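Local structure of putative cytoplasmic protein (Salmonella enterica subsp. enterica serovar Typhimurium, 4J32) at residues Ala34-Ile39 against Pro58-Tyr63; Tyr63-Asn66 against Pro71-Arg74; Ser76-Val81 against Phe88-Val93; His139-Leu142 against Ile147-Asp150. The protein probably acts as a peptidoglycan amidase of the NlpC/P60 papain-like family, delivered by type VI secretion, and is complexed here with its immunity protein Tai4. All coordinates share one frame; numbering follows the deposited sequence. Where two conformers were deposited one is given.

Contact 1 of 4, residues Ala34-Ile39 against Pro58-Tyr63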
loop_
_atom_site.group_PDB
_atom_site.type_symbol
_atom_site.label_atom_id
_atom_site.label_comp_id
_atom_site.label_asym_id
_atom_site.label_seq_id
_atom_site.Cartn_x
_atom_site.Cartn_y
_atom_site.Cartn_z
ATOM N N ALA A 34 -4.949 -6.800 -21.545
ATOM C CA ALA A 34 -4.054 -5.940 -22.334
ATOM C C ALA A 34 -4.322 -6.117 -23.833
ATOM O O ALA A 34 -4.459 -5.135 -24.566
ATOM C CB ALA A 34 -2.563 -6.186 -22.021
ATOM N N ASP A 35 -4.425 -7.370 -24.274
ATOM C CA ASP A 35 -4.655 -7.656 -25.687
ATOM C C ASP A 35 -6.045 -7.182 -26.147
ATOM O O ASP A 35 -6.190 -6.657 -27.255
ATOM C CB ASP A 35 -4.425 -9.142 -25.998
ATOM C CG ASP A 35 -2.940 -9.521 -26.049
ATOM O OD1 ASP A 35 -2.053 -8.637 -26.078
ATOM O OD2 ASP A 35 -2.648 -10.728 -26.069
ATOM N N VAL A 36 -7.055 -7.367 -25.299
ATOM C CA VAL A 36 -8.415 -6.875 -25.548
ATOM C C VAL A 36 -8.402 -5.365 -25.799
ATOM O O VAL A 36 -9.063 -4.875 -26.724
ATOM C CB VAL A 36 -9.355 -7.223 -24.370
ATOM C CG1 VAL A 36 -10.746 -6.577 -24.545
ATOM C CG2 VAL A 36 -9.498 -8.744 -24.257
ATOM N N GLY A 37 -7.628 -4.646 -24.990
ATOM C CA GLY A 37 -7.462 -3.199 -25.157
ATOM C C GLY A 37 -6.877 -2.854 -26.516
ATOM O O GLY A 37 -7.341 -1.925 -27.164
ATOM N N SER A 38 -5.870 -3.614 -26.959
ATOM C CA SER A 38 -5.237 -3.380 -28.253
ATOM C C SER A 38 -6.210 -3.627 -29.396
ATOM O O SER A 38 -6.223 -2.895 -30.390
ATOM C CB SER A 38 -4.020 -4.283 -28.450
ATOM O OG SER A 38 -2.992 -3.944 -27.547
ATOM N N ILE A 39 -7.003 -4.680 -29.245
ATOM C CA ILE A 39 -7.953 -5.119 -30.249
ATOM C C ILE A 39 -9.077 -4.098 -30.429
ATOM O O ILE A 39 -9.439 -3.759 -31.575
ATOM C CB ILE A 39 -8.511 -6.527 -29.882
ATOM C CG1 ILE A 39 -7.399 -7.585 -30.044
ATOM C CG2 ILE A 39 -9.769 -6.900 -30.720
ATOM C CD1 ILE A 39 -7.731 -8.899 -29.309
ATOM N N PRO A 58 -16.972 -8.133 -18.800
ATOM C CA PRO A 58 -18.063 -7.390 -19.435
ATOM C C PRO A 58 -17.697 -6.746 -20.771
ATOM O O PRO A 58 -18.577 -6.507 -21.611
ATOM C CB PRO A 58 -18.426 -6.319 -18.388
ATOM C CG PRO A 58 -17.170 -6.115 -17.603
ATOM C CD PRO A 58 -16.520 -7.489 -17.547
ATOM N N ILE A 59 -16.406 -6.487 -20.961
ATOM C CA ILE A 59 -15.938 -5.895 -22.206
ATOM C C ILE A 59 -16.043 -6.936 -23.319
ATOM O O ILE A 59 -16.437 -6.609 -24.448
ATOM C CB ILE A 59 -14.501 -5.351 -22.055
ATOM C CG1 ILE A 59 -14.458 -4.299 -20.921
ATOM C CG2 ILE A 59 -13.995 -4.733 -23.419
ATOM C CD1 ILE A 59 -13.037 -3.804 -20.500
ATOM N N ARG A 60 -15.713 -8.195 -23.011
ATOM C CA ARG A 60 -15.869 -9.231 -24.042
ATOM C C ARG A 60 -17.342 -9.428 -24.428
ATOM O O ARG A 60 -17.661 -9.560 -25.610
ATOM C CB ARG A 60 -15.260 -10.565 -23.623
ATOM C CG ARG A 60 -13.752 -10.550 -23.281
ATOM C CD ARG A 60 -13.285 -11.982 -22.995
ATOM N NE ARG A 60 -11.877 -12.020 -22.604
ATOM C CZ ARG A 60 -11.450 -12.277 -21.373
ATOM N NH1 ARG A 60 -12.313 -12.546 -20.381
ATOM N NH2 ARG A 60 -10.152 -12.259 -21.121
ATOM N N MET A 61 -18.230 -9.449 -23.441
ATOM C CA MET A 61 -19.666 -9.571 -23.704
ATOM C C MET A 61 -20.188 -8.374 -24.512
ATOM O O MET A 61 -21.012 -8.527 -25.419
ATOM C CB MET A 61 -20.430 -9.763 -22.393
ATOM C CG MET A 61 -20.323 -11.190 -21.826
ATOM S SD MET A 61 -20.828 -12.473 -22.996
ATOM C CE MET A 61 -22.543 -12.004 -23.302
ATOM N N SER A 62 -19.687 -7.178 -24.197
ATOM C CA SER A 62 -20.041 -5.997 -24.989
ATOM C C SER A 62 -19.603 -6.147 -26.455
ATOM O O SER A 62 -20.349 -5.821 -27.385
ATOM C CB SER A 62 -19.417 -4.734 -24.380
ATOM O OG SER A 62 -19.960 -4.485 -23.091
ATOM N N TYR A 63 -18.381 -6.629 -26.650
ATOM C CA TYR A 63 -17.881 -6.888 -27.998
ATOM C C TYR A 63 -18.825 -7.846 -28.755
ATOM O O TYR A 63 -19.192 -7.576 -29.899
ATOM C CB TYR A 63 -16.454 -7.444 -27.926
ATOM C CG TYR A 63 -15.808 -7.694 -29.279
ATOM C CD1 TYR A 63 -15.033 -6.705 -29.889
ATOM C CD2 TYR A 63 -15.943 -8.932 -29.923
ATOM C CE1 TYR A 63 -14.418 -6.939 -31.119
ATOM C CE2 TYR A 63 -15.335 -9.179 -31.166
ATOM C CZ TYR A 63 -14.582 -8.178 -31.754
ATOM O OH TYR A 63 -13.952 -8.385 -32.968
#
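Apolar packing between Val-36 and Ile-59 is the heart of this pairing of helix 33-40 with helix 57-67. CG1 of Val-36 meets CG2 of Ile-59 at 3.9 Å, branch against branch, the two side chains running askew. Both methyls lie anti to their own backbone nitrogens (chi1 174° for Val-36), which carries each from its helix toward the other. The touching surface is small, and the nearest alpha carbons, Val-36 CA and Arg-60 CA, are still 8.0 Å apart.

Arg-60 adds a looser van der Waals touch. Its chain is stretched out through CG and CD, and NE comes to 4.4 Å from CG2 of Val-36, an oblique approach to the guanidinium. Its polar atoms are bonded to carbonyls of the connection between helices 19-28 and 33-40, NE to Val-29 O and NH2 to His-31 O. Within helix 57-67, Ser-62 OG donates to Pro-58 O at 2.9 Å, while Ser-62 N reaches the same oxygen from the opposite face of its plane. That hydroxyl also bonds to Ile-90 N, so the helix is fastened to strand 88-90 as well.

On helix 33-40, Asp-35, Ser-38 and Ile-39 line a site holding 2-ethoxyethanol, probably from the crystallisation liquor. The arrangement is plain helix-helix packing within the helical part of a papain-like fold.

Contact 2 of 4, residues Tyr63-Asn66 against Pro71-Arg74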
loop_
_atom_site.group_PDB
_atom_site.type_symbol
_atom_site.label_atom_id
_atom_site.label_comp_id
_atom_site.label_asym_id
_atom_site.label_seq_id
_atom_site.Cartn_x
_atom_site.Cartn_y
_atom_site.Cartn_z
ATOM N N TYR A 63 -18.381 -6.629 -26.650
ATOM C CA TYR A 63 -17.881 -6.888 -27.998
ATOM C C TYR A 63 -18.825 -7.846 -28.755
ATOM O O TYR A 63 -19.192 -7.576 -29.899
ATOM C CB TYR A 63 -16.454 -7.444 -27.926
ATOM C CG TYR A 63 -15.808 -7.694 -29.279
ATOM C CD1 TYR A 63 -15.033 -6.705 -29.889
ATOM C CD2 TYR A 63 -15.943 -8.932 -29.923
ATOM C CE1 TYR A 63 -14.418 -6.939 -31.119
ATOM C CE2 TYR A 63 -15.335 -9.179 -31.166
ATOM C CZ TYR A 63 -14.582 -8.178 -31.754
ATOM O OH TYR A 63 -13.952 -8.385 -32.968
ATOM N N VAL A 64 -19.222 -8.944 -28.112
ATOM C CA VAL A 64 -20.178 -9.899 -28.704
ATOM C C VAL A 64 -21.455 -9.196 -29.177
ATOM O O VAL A 64 -21.901 -9.368 -30.320
ATOM C CB VAL A 64 -20.525 -11.032 -27.688
ATOM C CG1 VAL A 64 -21.773 -11.856 -28.146
ATOM C CG2 VAL A 64 -19.299 -11.930 -27.439
ATOM N N LEU A 65 -22.053 -8.407 -28.296
ATOM C CA LEU A 65 -23.304 -7.718 -28.649
ATOM C C LEU A 65 -23.083 -6.726 -29.802
ATOM O O LEU A 65 -23.857 -6.681 -30.778
ATOM C CB LEU A 65 -23.873 -7.004 -27.418
ATOM C CG LEU A 65 -24.263 -7.965 -26.272
ATOM C CD1 LEU A 65 -24.445 -7.175 -24.986
ATOM C CD2 LEU A 65 -25.535 -8.738 -26.627
ATOM N N ASN A 66 -22.017 -5.947 -29.703
ATOM C CA ASN A 66 -21.701 -4.974 -30.754
ATOM C C ASN A 66 -21.430 -5.646 -32.075
ATOM O O ASN A 66 -21.845 -5.143 -33.116
ATOM C CB ASN A 66 -20.532 -4.070 -30.352
ATOM C CG ASN A 66 -20.915 -3.100 -29.258
ATOM O OD1 ASN A 66 -22.052 -2.646 -29.202
ATOM N ND2 ASN A 66 -19.977 -2.795 -28.371
ATOM N N PRO A 71 -26.046 -3.912 -30.800
ATOM C CA PRO A 71 -25.126 -3.012 -30.108
ATOM C C PRO A 71 -25.762 -2.406 -28.863
ATOM O O PRO A 71 -26.986 -2.188 -28.803
ATOM C CB PRO A 71 -24.830 -1.929 -31.149
ATOM C CG PRO A 71 -26.062 -1.923 -32.021
ATOM C CD PRO A 71 -26.474 -3.361 -32.099
ATOM N N ILE A 72 -24.915 -2.170 -27.873
ATOM C CA ILE A 72 -25.295 -1.452 -26.656
ATOM C C ILE A 72 -25.573 0.008 -27.001
ATOM O O ILE A 72 -24.708 0.706 -27.554
ATOM C CB ILE A 72 -24.172 -1.584 -25.594
ATOM C CG1 ILE A 72 -24.053 -3.063 -25.156
ATOM C CG2 ILE A 72 -24.428 -0.673 -24.375
ATOM C CD1 ILE A 72 -22.762 -3.378 -24.390
ATOM N N ALA A 73 -26.779 0.467 -26.688
ATOM C CA ALA A 73 -27.192 1.825 -27.047
ATOM C C ALA A 73 -26.373 2.837 -26.252
ATOM O O ALA A 73 -26.035 2.583 -25.090
ATOM C CB ALA A 73 -28.682 2.020 -26.786
ATOM N N ARG A 74 -26.061 3.970 -26.879
ATOM C CA ARG A 74 -25.330 5.051 -26.214
ATOM C C ARG A 74 -25.999 5.443 -24.889
ATOM O O ARG A 74 -25.330 5.643 -23.864
ATOM C CB ARG A 74 -25.246 6.275 -27.126
ATOM C CG ARG A 74 -24.400 7.397 -26.549
ATOM C CD ARG A 74 -24.739 8.749 -27.150
ATOM N NE ARG A 74 -26.074 9.228 -26.778
ATOM C CZ ARG A 74 -26.371 9.834 -25.630
ATOM N NH1 ARG A 74 -25.443 10.031 -24.705
ATOM N NH2 ARG A 74 -27.610 10.234 -25.402
HETATM O O HOH W 1 -22.638 0.171 -28.992
#
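Asn-66 and Leu-65, near the C-terminal end of helix 57-67, grip Pro-71 and Ile-72 in a side-chain-to-backbone clasp, made where the chain leaves the helix and folds back along its last turn. The polar half rests on OD1 of Asn-66, which accepts from Ile-72 N at 3.2 Å with an N-H...O angle of 149°; the donor stands somewhat off the carbonyl plane of the amide. A water adds a second link, giving one hydrogen to Asn-66 OD1 and the other to Ile-72 O, the latter at 2.6 Å. OD1 therefore takes two donors, and since ND2 of the same amide donates to Phe-88 O, the rotation of the whole group is fixed. With CG of Asn-66 anti to the carbonyl carbon and beside the backbone N (chi1 -71°), the amide reaches across to the loop. The same oxygen lies 3.2 Å from Pro-71 CA.

The apolar half is looser: Leu-65 CD1 touches Ile-72 CG1 at 4.1 Å, the two chains set obliquely. Leu-65 O comes to 3.5 Å from Pro-71 N, which has no hydrogen to offer; Thr-68 OG1, bonded chiefly to Val-64 O, makes only a weak bond to this carbonyl. Pro-71 itself borders a bound 2-ethoxyethanol together with Asn-15, Phe-70, Thr-103 and Met-104.

Around the clasp, helix 93-103 packs Tyr-99 on both Leu-65 and Ile-72 and adds Met-96 on Ile-72, while strand 88-90 supplies Ile-90 to Ile-72 and Tyr-89 to Asn-66.

Contact 3 of 4, residues Ser76-Val81 against Phe88-Val93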
loop_
_atom_site.group_PDB
_atom_site.type_symbol
_atom_site.label_atom_id
_atom_site.label_comp_id
_atom_site.label_asym_id
_atom_site.label_seq_id
_atom_site.Cartn_x
_atom_site.Cartn_y
_atom_site.Cartn_z
ATOM N N SER A 76 -28.078 3.707 -22.924
ATOM C CA SER A 76 -28.315 2.638 -21.951
ATOM C C SER A 76 -27.836 3.114 -20.569
ATOM O O SER A 76 -26.752 3.696 -20.469
ATOM C CB SER A 76 -27.506 1.397 -22.355
ATOM O OG SER A 76 -28.065 0.251 -21.749
ATOM N N PRO A 77 -28.639 2.893 -19.513
ATOM C CA PRO A 77 -28.317 3.424 -18.180
ATOM C C PRO A 77 -27.226 2.633 -17.440
ATOM O O PRO A 77 -27.439 2.226 -16.294
ATOM C CB PRO A 77 -29.660 3.322 -17.436
ATOM C CG PRO A 77 -30.329 2.127 -18.054
ATOM C CD PRO A 77 -29.926 2.162 -19.517
ATOM N N TYR A 78 -26.082 2.431 -18.097
ATOM C CA TYR A 78 -24.940 1.678 -17.558
ATOM C C TYR A 78 -23.643 2.377 -17.957
ATOM O O TYR A 78 -23.538 2.911 -19.064
ATOM C CB TYR A 78 -24.927 0.246 -18.119
ATOM C CG TYR A 78 -26.243 -0.455 -17.854
ATOM C CD1 TYR A 78 -26.575 -0.890 -16.569
ATOM C CD2 TYR A 78 -27.178 -0.611 -18.877
ATOM C CE1 TYR A 78 -27.812 -1.500 -16.312
ATOM C CE2 TYR A 78 -28.412 -1.222 -18.634
ATOM C CZ TYR A 78 -28.710 -1.662 -17.354
ATOM O OH TYR A 78 -29.923 -2.241 -17.102
ATOM N N ALA A 79 -22.659 2.364 -17.059
ATOM C CA ALA A 79 -21.369 2.964 -17.358
ATOM C C ALA A 79 -20.721 2.244 -18.551
ATOM O O ALA A 79 -20.693 1.015 -18.607
ATOM C CB ALA A 79 -20.458 2.924 -16.116
ATOM N N LYS A 80 -20.223 3.005 -19.524
ATOM C CA LYS A 80 -19.632 2.398 -20.715
ATOM C C LYS A 80 -18.630 3.368 -21.327
ATOM O O LYS A 80 -18.688 4.569 -21.064
ATOM C CB LYS A 80 -20.721 2.071 -21.751
ATOM C CG LYS A 80 -21.421 3.314 -22.318
ATOM C CD LYS A 80 -22.712 2.965 -23.099
ATOM C CE LYS A 80 -23.926 2.813 -22.194
ATOM N NZ LYS A 80 -24.349 4.130 -21.612
ATOM N N VAL A 81 -17.702 2.818 -22.101
ATOM C CA VAL A 81 -16.744 3.640 -22.839
ATOM C C VAL A 81 -16.719 3.187 -24.287
ATOM O O VAL A 81 -16.986 2.018 -24.594
ATOM C CB VAL A 81 -15.312 3.594 -22.242
ATOM C CG1 VAL A 81 -15.288 4.112 -20.802
ATOM C CG2 VAL A 81 -14.756 2.186 -22.262
ATOM N N PHE A 88 -20.043 0.993 -28.027
ATOM C CA PHE A 88 -19.927 1.178 -26.573
ATOM C C PHE A 88 -19.769 -0.113 -25.810
ATOM O O PHE A 88 -20.386 -1.132 -26.157
ATOM C CB PHE A 88 -21.115 1.985 -26.045
ATOM C CG PHE A 88 -21.326 3.269 -26.794
ATOM C CD1 PHE A 88 -20.544 4.391 -26.518
ATOM C CD2 PHE A 88 -22.267 3.338 -27.824
ATOM C CE1 PHE A 88 -20.709 5.577 -27.255
ATOM C CE2 PHE A 88 -22.448 4.515 -28.552
ATOM C CZ PHE A 88 -21.660 5.636 -28.271
ATOM N N TYR A 89 -18.958 -0.039 -24.750
ATOM C CA TYR A 89 -18.498 -1.209 -24.009
ATOM C C TYR A 89 -18.703 -0.999 -22.531
ATOM O O TYR A 89 -18.094 -0.104 -21.929
ATOM C CB TYR A 89 -17.008 -1.464 -24.324
ATOM C CG TYR A 89 -16.798 -1.849 -25.769
ATOM C CD1 TYR A 89 -16.710 -3.188 -26.140
ATOM C CD2 TYR A 89 -16.747 -0.870 -26.782
ATOM C CE1 TYR A 89 -16.565 -3.558 -27.477
ATOM C CE2 TYR A 89 -16.602 -1.230 -28.127
ATOM C CZ TYR A 89 -16.506 -2.580 -28.456
ATOM O OH TYR A 89 -16.375 -2.950 -29.760
ATOM N N ILE A 90 -19.593 -1.814 -21.959
ATOM C CA ILE A 90 -19.862 -1.836 -20.524
ATOM C C ILE A 90 -18.688 -2.489 -19.796
ATOM O O ILE A 90 -18.167 -3.510 -20.247
ATOM C CB ILE A 90 -21.212 -2.566 -20.257
ATOM C CG1 ILE A 90 -22.387 -1.671 -20.706
ATOM C CG2 ILE A 90 -21.338 -3.037 -18.762
ATOM C CD1 ILE A 90 -23.777 -2.412 -20.685
ATOM N N TYR A 91 -18.268 -1.903 -18.679
ATOM C CA TYR A 91 -17.032 -2.349 -18.028
ATOM C C TYR A 91 -17.214 -2.921 -16.619
ATOM O O TYR A 91 -16.238 -3.349 -15.983
ATOM C CB TYR A 91 -15.953 -1.256 -18.082
ATOM C CG TYR A 91 -16.339 0.085 -17.458
ATOM C CD1 TYR A 91 -16.197 0.298 -16.095
ATOM C CD2 TYR A 91 -16.835 1.135 -18.244
ATOM C CE1 TYR A 91 -16.521 1.531 -15.505
ATOM C CE2 TYR A 91 -17.150 2.375 -17.670
ATOM C CZ TYR A 91 -16.970 2.570 -16.304
ATOM O OH TYR A 91 -17.296 3.761 -15.699
ATOM N N ARG A 92 -18.453 -2.916 -16.134
ATOM C CA ARG A 92 -18.799 -3.550 -14.855
ATOM C C ARG A 92 -19.627 -4.815 -15.077
ATOM O O ARG A 92 -20.600 -4.822 -15.848
ATOM C CB ARG A 92 -19.565 -2.583 -13.945
ATOM C CG ARG A 92 -18.716 -1.394 -13.506
ATOM C CD ARG A 92 -19.506 -0.429 -12.587
ATOM N NE ARG A 92 -18.565 0.481 -11.935
ATOM C CZ ARG A 92 -18.548 1.812 -12.051
ATOM N NH1 ARG A 92 -19.481 2.446 -12.770
ATOM N NH2 ARG A 92 -17.612 2.519 -11.413
ATOM N N VAL A 93 -19.243 -5.873 -14.369
ATOM C CA VAL A 93 -19.968 -7.140 -14.391
ATOM C C VAL A 93 -21.425 -6.953 -13.985
ATOM O O VAL A 93 -22.326 -7.416 -14.688
ATOM C CB VAL A 93 -19.295 -8.195 -13.485
ATOM C CG1 VAL A 93 -20.170 -9.490 -13.443
ATOM C CG2 VAL A 93 -17.889 -8.511 -14.058
HETATM O O HOH W 2 -20.339 -0.710 -16.566
#
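Lys-80 runs alongside the base of Phe-88, the two chains set aslant, and can be traced atom by atom. Its CB lies 3.4 Å from Tyr-89 O; CG goes on toward Phe-88, and CD settles 3.5 Å from Phe-88 CB. The chain then bends twice, at chi3 (84°) and chi4 (69°), and turns back to the loop that leads into its strand, where NZ bonds Ser-76 O at 2.7 Å and Tyr-78 O at 2.9 Å, both in their carbonyl planes. Arg-74 O is a third partner, so three backbone oxygens clasp the ammonium.

The strands themselves are joined by a hydrogen-bonded antiparallel pair: Val-81 N gives to Tyr-89 O at 3.0 Å, and Tyr-89 N to Val-81 O at 2.9 Å. Beyond it the Tyr-91 ring packs against Ala-79 and Val-81, with Ala-79 CB 3.5 Å from Tyr-91 CZ. One water bridges Ala-79 O and the N of Arg-92, the N-cap residue of helix 93-103.

The guanidinium of Arg-92 reaches across to the immunity protein: NE bonds Leu-44 O and NH1 Gln-49 O of the Tai4 chain, whose Val-51 also packs on Val-81 and Tyr-91. This is a short two-stranded beta hairpin that forms part of the interface with Tai4.

Contact 4 of 4, residues His139-Leu142 against Ile147-Asp150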
loop_
_atom_site.group_PDB
_atom_site.type_symbol
_atom_site.label_atom_id
_atom_site.label_comp_id
_atom_site.label_asym_id
_atom_site.label_seq_id
_atom_site.Cartn_x
_atom_site.Cartn_y
_atom_site.Cartn_z
ATOM N N HIS A 139 -20.247 -13.698 -12.903
ATOM C CA HIS A 139 -19.534 -13.772 -14.179
ATOM C C HIS A 139 -20.595 -13.900 -15.271
ATOM O O HIS A 139 -21.695 -14.414 -15.011
ATOM C CB HIS A 139 -18.608 -14.998 -14.207
ATOM C CG HIS A 139 -17.528 -14.906 -15.243
ATOM N ND1 HIS A 139 -16.483 -14.011 -15.154
ATOM C CD2 HIS A 139 -17.340 -15.593 -16.396
ATOM C CE1 HIS A 139 -15.693 -14.153 -16.206
ATOM N NE2 HIS A 139 -16.198 -15.103 -16.979
ATOM N N VAL A 140 -20.268 -13.400 -16.457
ATOM C CA VAL A 140 -21.142 -13.481 -17.638
ATOM C C VAL A 140 -20.273 -13.955 -18.789
ATOM O O VAL A 140 -19.199 -13.381 -19.033
ATOM C CB VAL A 140 -21.693 -12.101 -18.106
ATOM C CG1 VAL A 140 -22.881 -12.295 -19.087
ATOM C CG2 VAL A 140 -22.066 -11.202 -16.955
ATOM N N THR A 141 -20.719 -14.996 -19.489
ATOM C CA THR A 141 -19.937 -15.534 -20.614
ATOM C C THR A 141 -20.854 -16.298 -21.591
ATOM O O THR A 141 -22.074 -16.275 -21.434
ATOM C CB THR A 141 -18.735 -16.407 -20.125
ATOM O OG1 THR A 141 -17.829 -16.664 -21.214
ATOM C CG2 THR A 141 -19.197 -17.691 -19.504
ATOM N N LEU A 142 -20.265 -16.938 -22.600
ATOM C CA LEU A 142 -21.034 -17.807 -23.484
ATOM C C LEU A 142 -20.817 -19.253 -23.089
ATOM O O LEU A 142 -19.800 -19.604 -22.480
ATOM C CB LEU A 142 -20.631 -17.608 -24.957
ATOM C CG LEU A 142 -20.768 -16.175 -25.486
ATOM C CD1 LEU A 142 -20.361 -16.191 -26.932
ATOM C CD2 LEU A 142 -22.196 -15.675 -25.354
ATOM N N ILE A 147 -19.040 -26.274 -22.508
ATOM C CA ILE A 147 -17.929 -25.475 -21.946
ATOM C C ILE A 147 -18.247 -23.990 -22.117
ATOM O O ILE A 147 -19.061 -23.631 -22.981
ATOM C CB ILE A 147 -16.544 -25.760 -22.640
ATOM C CG1 ILE A 147 -16.590 -25.394 -24.143
ATOM C CG2 ILE A 147 -16.080 -27.201 -22.404
ATOM C CD1 ILE A 147 -15.219 -25.237 -24.836
ATOM N N CYS A 148 -17.612 -23.137 -21.314
ATOM C CA CYS A 148 -17.729 -21.688 -21.487
ATOM C C CYS A 148 -16.726 -21.238 -22.539
ATOM O O CYS A 148 -15.722 -21.901 -22.764
ATOM C CB CYS A 148 -17.425 -20.930 -20.197
ATOM S SG CYS A 148 -18.584 -21.312 -18.852
ATOM N N SER A 149 -17.004 -20.093 -23.144
ATOM C CA SER A 149 -16.144 -19.535 -24.195
ATOM C C SER A 149 -14.807 -19.040 -23.631
ATOM O O SER A 149 -13.830 -18.928 -24.369
ATOM C CB SER A 149 -16.874 -18.403 -24.903
ATOM O OG SER A 149 -17.441 -17.490 -23.970
ATOM N N ASP A 150 -14.767 -18.729 -22.331
ATOM C CA ASP A 150 -13.512 -18.311 -21.694
ATOM C C ASP A 150 -12.961 -19.352 -20.739
ATOM O O ASP A 150 -12.145 -19.034 -19.862
ATOM C CB ASP A 150 -13.660 -16.940 -21.002
ATOM C CG ASP A 150 -14.797 -16.903 -19.985
ATOM O OD1 ASP A 150 -15.581 -17.866 -19.880
ATOM O OD2 ASP A 150 -14.890 -15.880 -19.280
#
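The end-to-end directions of 139-142 and 147-150 are 116° apart, and Ser-149 N bonds Leu-142 O at 2.9 Å. Ser-149 returns the favour through its side chain, OG receiving Leu-142 N at 3.2 Å, so that two bonds tie one residue to the other.

Asp-150 spreads its carboxylate over two partners. NE2 of His-139 donates to OD2 at 2.8 Å, nearly straight at 171°, entering on the syn lone pair; ring and carboxylate are almost coplanar, and the oxygen lies in the plane of the imidazole at its edge. The other oxygen, OD1, takes a weak bond from Thr-141 OG1 at 2.9 Å. Together they probably limit the carboxylate's rotation, and the bond to NE2 is consistent with the aspartate orienting the imidazole. With OG1 of Thr-141 anti to its backbone N, CG2 is left to pack 3.7 Å from Cys-148 SG. That sulfur forms a disulfide with Cys-152 in another structure of this protein, but not here.

Strand 138-143 is an outer strand of the four-stranded sheet, bonded to strand 124-131 through His-139 with Val-128 and Thr-141 with Ile-126. Helix 19-28 covers the turn, Trp-23 lying on Leu-142 and Ser-149 and Phe-26 on Thr-141 and Ser-149, while His-139 also touches Ser-72 of the Tai4 chain.

Followed from the N terminus, the four contacts come in series, none nested within or crossing another. Contact 1 closes the longest loop, eighteen residues that include helix 42-49, and joins helix 33-40 to helix 57-67. Contact 2 starts on the residue where contact 1 ends, Tyr-63, and closes a tight return of four residues. Contact 3 closes the hairpin, which is stitched back to helix 57-67 by side-chain-to-backbone hydrogen bonds, so contacts 1, 2 and 3 form one continuous block. Contact 4 closes another four-residue turn, at the edge of the main sheet; its centre is about 19 Å from that of contact 3, yet Val-93 and His-139 still touch, and Met-61 of helix 57-67 packs on strand 138-143.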